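Local coordinates for Glyoxalase/bleomycin resistance protein/dioxygenase (Sphaerobacter thermophilus, PDB 4HC5) that probably acts as a dioxygenase of the glyoxalase/bleomycin resistance superfamily, though its substrate is not established, at residues 85-90 with 128-133; 104-109 with 116-121. All coordinates share one frame; numbering follows the deposited sequence.

Both interactions lie in the second of the chain's two four-stranded mixed sheets, on the same side of the chain's centre, with centres about 9 Å apart. Across this sheet the strands run in the order 79-87, 126-132, 116-121, 103-110. Interaction 1 joins the first two in parallel; interaction 2 joins the last two as a hairpin. Along the chain, interaction 2 is nested inside the loop that interaction 1 closes. Strands 116-121 and 126-132 are neighbours and connect the two, with Leu130 N 2.8 Å from Thr118 O. The two contacts are the outer strand pairings of one βαβββ module of the vicinal oxygen chelate fold, and strand 79-87 carries the sheet into the second subunit.

Interaction 1 (85-90 with 128-133)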
loop_
_atom_site.group_PDB
_atom_site.type_symbol
_atom_site.label_atom_id
_atom_site.label_comp_id
_atom_site.label_asym_id
_atom_site.label_seq_id
_atom_site.Cartn_x
_atom_site.Cartn_y
_atom_site.Cartn_z
ATOM N N LEU A 85 5.706 -7.209 -3.385
ATOM C CA LEU A 85 6.617 -7.541 -2.296
ATOM C C LEU A 85 7.983 -7.922 -2.896
ATOM O O LEU A 85 8.034 -8.643 -3.879
ATOM C CB LEU A 85 6.080 -8.712 -1.480
ATOM C CG LEU A 85 4.701 -8.507 -0.822
ATOM C CD1 LEU A 85 4.220 -9.840 -0.182
ATOM C CD2 LEU A 85 4.705 -7.355 0.183
ATOM N N ILE A 86 9.049 -7.479 -2.214
ATOM C CA ILE A 86 10.415 -7.821 -2.617
ATOM C C ILE A 86 11.005 -8.880 -1.681
ATOM O O ILE A 86 10.821 -8.832 -0.450
ATOM C CB ILE A 86 11.345 -6.576 -2.596
ATOM C CG1 ILE A 86 10.850 -5.563 -3.643
ATOM C CG2 ILE A 86 12.793 -6.947 -2.821
ATOM C CD1 ILE A 86 10.771 -5.988 -5.062
ATOM N N THR A 87 11.702 -9.840 -2.295
ATOM C CA THR A 87 12.521 -10.794 -1.570
ATOM C C THR A 87 13.923 -10.731 -2.189
ATOM O O THR A 87 14.075 -10.463 -3.365
ATOM C CB THR A 87 11.955 -12.241 -1.658
ATOM O OG1 THR A 87 12.769 -13.106 -0.875
ATOM C CG2 THR A 87 11.903 -12.747 -3.106
ATOM N N ARG A 88 14.913 -10.996 -1.372
ATOM C CA ARG A 88 16.291 -11.085 -1.871
ATOM C C ARG A 88 16.701 -12.433 -2.462
ATOM O O ARG A 88 17.720 -12.548 -3.142
ATOM C CB ARG A 88 17.279 -10.608 -0.805
ATOM C CG ARG A 88 16.964 -9.153 -0.429
ATOM C CD ARG A 88 18.151 -8.324 0.080
ATOM N NE ARG A 88 17.636 -6.971 0.403
ATOM C CZ ARG A 88 17.101 -6.585 1.565
ATOM N NH1 ARG A 88 16.650 -5.327 1.719
ATOM N NH2 ARG A 88 17.014 -7.437 2.584
ATOM N N ASP A 89 15.925 -13.484 -2.199
ATOM C CA ASP A 89 16.171 -14.850 -2.738
ATOM C C ASP A 89 14.821 -15.523 -3.035
ATOM O O ASP A 89 14.212 -16.074 -2.185
ATOM C CB ASP A 89 17.042 -15.660 -1.806
ATOM C CG ASP A 89 17.435 -16.993 -2.386
ATOM O OD1 ASP A 89 16.829 -17.430 -3.330
ATOM O OD2 ASP A 89 18.357 -17.576 -1.838
ATOM N N ILE A 90 14.382 -15.392 -4.267
ATOM C CA ILE A 90 13.072 -15.876 -4.654
ATOM C C ILE A 90 12.997 -17.403 -4.756
ATOM O O ILE A 90 11.980 -17.950 -4.525
ATOM C CB ILE A 90 12.502 -15.157 -5.897
ATOM C CG1 ILE A 90 10.990 -15.315 -5.910
ATOM C CG2 ILE A 90 13.145 -15.672 -7.166
ATOM C CD1 ILE A 90 10.268 -14.464 -6.904
ATOM N N PHE A 128 -0.603 -11.371 -4.107
ATOM C CA PHE A 128 0.594 -10.463 -4.116
ATOM C C PHE A 128 1.480 -10.873 -5.271
ATOM O O PHE A 128 1.670 -12.066 -5.568
ATOM C CB PHE A 128 1.371 -10.608 -2.804
ATOM C CG PHE A 128 0.590 -10.254 -1.591
ATOM C CD1 PHE A 128 0.483 -8.987 -1.151
ATOM C CD2 PHE A 128 -0.135 -11.205 -0.907
ATOM C CE1 PHE A 128 -0.255 -8.655 -0.046
ATOM C CE2 PHE A 128 -0.923 -10.884 0.181
ATOM C CZ PHE A 128 -0.940 -9.579 0.655
ATOM N N PHE A 129 2.202 -9.885 -5.812
ATOM C CA PHE A 129 3.279 -10.086 -6.790
ATOM C C PHE A 129 4.588 -10.083 -6.005
ATOM O O PHE A 129 4.823 -9.156 -5.223
ATOM C CB PHE A 129 3.219 -8.964 -7.799
ATOM C CG PHE A 129 4.145 -9.107 -8.994
ATOM C CD1 PHE A 129 4.198 -10.307 -9.705
ATOM C CD2 PHE A 129 4.848 -8.020 -9.502
ATOM C CE1 PHE A 129 4.987 -10.384 -10.839
ATOM C CE2 PHE A 129 5.614 -8.109 -10.638
ATOM C CZ PHE A 129 5.658 -9.325 -11.314
ATOM N N LEU A 130 5.389 -11.157 -6.121
ATOM C CA LEU A 130 6.590 -11.382 -5.417
ATOM C C LEU A 130 7.729 -11.272 -6.424
ATOM O O LEU A 130 7.793 -12.033 -7.375
ATOM C CB LEU A 130 6.607 -12.748 -4.728
ATOM C CG LEU A 130 7.837 -13.092 -3.932
ATOM C CD1 LEU A 130 8.046 -12.124 -2.766
ATOM C CD2 LEU A 130 7.788 -14.567 -3.418
ATOM N N VAL A 131 8.654 -10.338 -6.159
ATOM C CA VAL A 131 9.738 -10.011 -7.072
ATOM C C VAL A 131 11.081 -10.090 -6.375
ATOM O O VAL A 131 11.222 -9.667 -5.243
ATOM C CB VAL A 131 9.537 -8.569 -7.678
ATOM C CG1 VAL A 131 10.623 -8.340 -8.743
ATOM C CG2 VAL A 131 8.156 -8.406 -8.242
ATOM N N GLU A 132 12.070 -10.689 -7.066
ATOM C CA GLU A 132 13.400 -10.785 -6.533
ATOM C C GLU A 132 14.105 -9.453 -6.810
ATOM O O GLU A 132 14.151 -8.994 -7.939
ATOM C CB GLU A 132 14.158 -11.915 -7.214
ATOM C CG GLU A 132 15.486 -12.195 -6.549
ATOM C CD GLU A 132 16.097 -13.523 -7.053
ATOM O OE1 GLU A 132 16.414 -13.689 -8.292
ATOM O OE2 GLU A 132 16.192 -14.395 -6.193
ATOM N N GLU A 133 14.740 -8.967 -5.783
ATOM C CA GLU A 133 15.450 -7.676 -5.809
ATOM C C GLU A 133 16.541 -7.657 -6.818
ATOM O O GLU A 133 17.448 -8.521 -6.750
ATOM C CB GLU A 133 15.971 -7.323 -4.416
ATOM C CG GLU A 133 16.468 -5.889 -4.315
ATOM C CD GLU A 133 16.862 -5.490 -2.876
ATOM O OE1 GLU A 133 16.305 -4.486 -2.386
ATOM O OE2 GLU A 133 17.761 -6.163 -2.267
ATOM O OXT GLU A 133 16.543 -6.718 -7.692
HETATM O O HOH W 1 18.427 -10.220 -4.703
HETATM O O HOH W 2 16.617 -17.010 -6.142
#
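Leu85 lays its CD1 obliquely against the Phe128 ring, 3.9 Å from CG, while its CB meets Leu130 CD1. Thr87 CG2 touches the same Leu130 methyl. From the helix start, Ile90 slides past Leu130 in the opposite direction, with CD1 4.1 Å from CG. Ile86 and Val131 pack on the other face. Strands 85-87 and 128-132 run parallel between these two layers. Leu85 N bonds Phe129 O, Val131 N bonds Leu85 O, Thr87 N bonds Val131 O and Glu133 N bonds Thr87 O.

Past Thr87 the contact turns polar. Glu132 CG stands anti to the backbone N (chi1 -171°), and its extended chain reaches the helix start. There Glu132 OE2 accepts a straight bond from Ile90 N at 2.8 Å, on the anti side but well out of the carboxylate plane. Asp89 is the N-cap, and its OD1 takes Glu92 N. Asp89 OD1 lies 4.2 Å from Glu132 OE2; a water donates to both oxygens and probably eases their repulsion. Arg88 and Glu133 lie side by side. Arg88 NE makes a bent 2.8 Å salt bridge to Glu133 OE2, which lies near the guanidinium plane; NE meets it from above the carboxylate plane. Thr87 OG1 instead bonds Met10 O of the second subunit. The parallel pair, with helix 90-99 following its first strand, is typical of the βαβββ module of the vicinal oxygen chelate fold.

Interaction 2 (104-109 with 116-121); sequences FTKPPE and RATWFS
Phe104 CG lies anti to its carbonyl carbon (chi1 -72°), which brings its ring beside the opposite strand. There Phe120 CB lies over one face of the Phe104 ring, a CH-pi contact 3.9 Å from the centroid and offset toward the rim. Phe120 CG sits between its backbone N and carbonyl carbon (chi1 77°), and its own ring leads away from segment 104-109. The two rings themselves meet obliquely, with planes at 54°. This is the β-hairpin of strands 103-110 and 116-121, at the edge of the second sheet within the chain. Phe104 also meets Tyr94 of helix 90-99 edge-to-face.

The hairpin is paired at its two ends, and the register shifts by two residues between them. At one end Phe104 and Phe120 form a non-hydrogen-bonded antiparallel pair, and Thr105 N bonds Trp119 O. At the other, Glu109 and Ala117 exchange two backbone bonds. Between them the 104-109 chain bows outward through Lys106 and Pro107. Thr118 fills in with its side chain: Thr118 OG1 donates to Lys106 O at 2.6 Å, from above the carbonyl plane. Its CG2 touches Phe104 CD2 at 3.7 Å. A water donates to Pro107 O and Ala117 O, bridging the two strands beside the bow.

Lys106 NZ makes a salt bridge with Glu109 OE1, through a weak hydrogen bond. Arg116 NH2 forms a salt bridge with Asp91 OD1 of helix 90-99. One face of its guanidinium is covered by Pro108 CB, 3.8 Å from Arg116 NH2.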
loop_
_atom_site.group_PDB
_atom_site.type_symbol
_atom_site.label_atom_id
_atom_site.label_comp_id
_atom_site.label_asym_id
_atom_site.label_seq_id
_atom_site.Cartn_x
_atom_site.Cartn_y
_atom_site.Cartn_z
ATOM N N PHE A 104 1.164 -20.736 -4.621
ATOM C CA PHE A 104 1.759 -19.932 -5.712
ATOM C C PHE A 104 1.083 -20.277 -7.017
ATOM O O PHE A 104 0.571 -21.414 -7.209
ATOM C CB PHE A 104 3.229 -20.252 -5.895
ATOM C CG PHE A 104 4.108 -19.738 -4.828
ATOM C CD1 PHE A 104 4.374 -20.414 -3.653
ATOM C CD2 PHE A 104 4.697 -18.481 -4.994
ATOM C CE1 PHE A 104 5.135 -19.865 -2.680
ATOM C CE2 PHE A 104 5.502 -17.940 -4.009
ATOM C CZ PHE A 104 5.716 -18.626 -2.836
ATOM N N THR A 105 1.071 -19.338 -7.956
ATOM C CA THR A 105 0.518 -19.593 -9.276
ATOM C C THR A 105 1.426 -20.508 -10.158
ATOM O O THR A 105 0.939 -21.217 -11.030
ATOM C CB THR A 105 0.171 -18.308 -10.014
ATOM O OG1 THR A 105 1.331 -17.538 -10.172
ATOM C CG2 THR A 105 -0.895 -17.512 -9.261
ATOM N N LYS A 106 2.724 -20.391 -9.917
ATOM C CA LYS A 106 3.761 -21.124 -10.696
ATOM C C LYS A 106 5.130 -20.808 -10.102
ATOM O O LYS A 106 5.233 -19.859 -9.265
ATOM C CB LYS A 106 3.714 -20.825 -12.197
ATOM C CG LYS A 106 3.896 -19.333 -12.501
ATOM C CD LYS A 106 3.796 -19.009 -13.995
ATOM C CE LYS A 106 3.943 -17.525 -14.216
ATOM N NZ LYS A 106 3.735 -17.337 -15.664
ATOM N N PRO A 107 6.185 -21.513 -10.520
ATOM C CA PRO A 107 7.483 -21.149 -9.960
ATOM C C PRO A 107 7.952 -19.777 -10.454
ATOM O O PRO A 107 7.453 -19.279 -11.440
ATOM C CB PRO A 107 8.396 -22.276 -10.473
ATOM C CG PRO A 107 7.428 -23.421 -10.726
ATOM C CD PRO A 107 6.267 -22.751 -11.320
ATOM N N PRO A 108 8.937 -19.224 -9.779
ATOM C CA PRO A 108 9.583 -17.987 -10.280
ATOM C C PRO A 108 9.986 -18.137 -11.745
ATOM O O PRO A 108 10.497 -19.170 -12.183
ATOM C CB PRO A 108 10.786 -17.834 -9.380
ATOM C CG PRO A 108 10.365 -18.520 -8.069
ATOM C CD PRO A 108 9.609 -19.716 -8.574
ATOM N N GLU A 109 9.734 -17.037 -12.447
ATOM C CA GLU A 109 9.984 -16.903 -13.836
ATOM C C GLU A 109 10.547 -15.544 -14.200
ATOM O O GLU A 109 10.294 -14.533 -13.512
ATOM C CB GLU A 109 8.650 -17.052 -14.534
ATOM C CG GLU A 109 8.655 -17.276 -15.999
ATOM C CD GLU A 109 7.241 -17.592 -16.501
ATOM O OE1 GLU A 109 6.681 -18.577 -15.980
ATOM O OE2 GLU A 109 6.707 -16.810 -17.278
ATOM N N ARG A 116 13.164 -11.819 -11.747
ATOM C CA ARG A 116 12.375 -12.997 -11.561
ATOM C C ARG A 116 11.252 -12.705 -10.572
ATOM O O ARG A 116 11.427 -11.961 -9.674
ATOM C CB ARG A 116 13.244 -14.151 -11.131
ATOM C CG ARG A 116 14.179 -14.586 -12.237
ATOM C CD ARG A 116 15.263 -15.468 -11.674
ATOM N NE ARG A 116 14.749 -16.777 -11.459
ATOM C CZ ARG A 116 14.943 -17.469 -10.358
ATOM N NH1 ARG A 116 15.647 -16.967 -9.378
ATOM N NH2 ARG A 116 14.430 -18.646 -10.274
ATOM N N ALA A 117 10.105 -13.284 -10.859
ATOM C CA ALA A 117 8.873 -12.989 -10.102
ATOM C C ALA A 117 7.921 -14.155 -10.179
ATOM O O ALA A 117 7.959 -14.993 -11.112
ATOM C CB ALA A 117 8.231 -11.709 -10.587
ATOM N N THR A 118 6.958 -14.107 -9.256
ATOM C CA THR A 118 5.782 -14.964 -9.297
ATOM C C THR A 118 4.670 -14.341 -8.476
ATOM O O THR A 118 4.834 -13.249 -7.956
ATOM C CB THR A 118 6.098 -16.432 -8.909
ATOM O OG1 THR A 118 4.913 -17.231 -9.181
ATOM C CG2 THR A 118 6.624 -16.595 -7.500
ATOM N N TRP A 119 3.592 -15.052 -8.323
ATOM C CA TRP A 119 2.431 -14.591 -7.521
ATOM C C TRP A 119 2.024 -15.631 -6.511
ATOM O O TRP A 119 2.128 -16.846 -6.752
ATOM C CB TRP A 119 1.192 -14.369 -8.409
ATOM C CG TRP A 119 1.372 -13.239 -9.425
ATOM C CD1 TRP A 119 0.838 -11.941 -9.347
ATOM C CD2 TRP A 119 2.098 -13.278 -10.707
ATOM N NE1 TRP A 119 1.174 -11.243 -10.433
ATOM C CE2 TRP A 119 1.909 -11.986 -11.321
ATOM C CE3 TRP A 119 2.856 -14.245 -11.390
ATOM C CZ2 TRP A 119 2.527 -11.653 -12.553
ATOM C CZ3 TRP A 119 3.407 -13.935 -12.657
ATOM C CH2 TRP A 119 3.269 -12.663 -13.211
ATOM N N PHE A 120 1.593 -15.161 -5.362
ATOM C CA PHE A 120 1.068 -16.024 -4.330
ATOM C C PHE A 120 -0.121 -15.379 -3.677
ATOM O O PHE A 120 -0.363 -14.162 -3.779
ATOM C CB PHE A 120 2.116 -16.461 -3.328
ATOM C CG PHE A 120 2.465 -15.397 -2.338
ATOM C CD1 PHE A 120 1.779 -15.283 -1.163
ATOM C CD2 PHE A 120 3.548 -14.551 -2.571
ATOM C CE1 PHE A 120 2.109 -14.307 -0.250
ATOM C CE2 PHE A 120 3.855 -13.568 -1.651
ATOM C CZ PHE A 120 3.153 -13.462 -0.504
ATOM N N SER A 121 -0.879 -16.178 -2.981
ATOM C CA SER A 121 -2.042 -15.710 -2.221
ATOM C C SER A 121 -2.018 -16.089 -0.766
ATOM O O SER A 121 -1.358 -17.022 -0.326
ATOM C CB SER A 121 -3.335 -16.283 -2.809
ATOM O OG SER A 121 -3.550 -15.887 -4.169
HETATM O O HOH W 3 6.162 -16.817 -12.231
#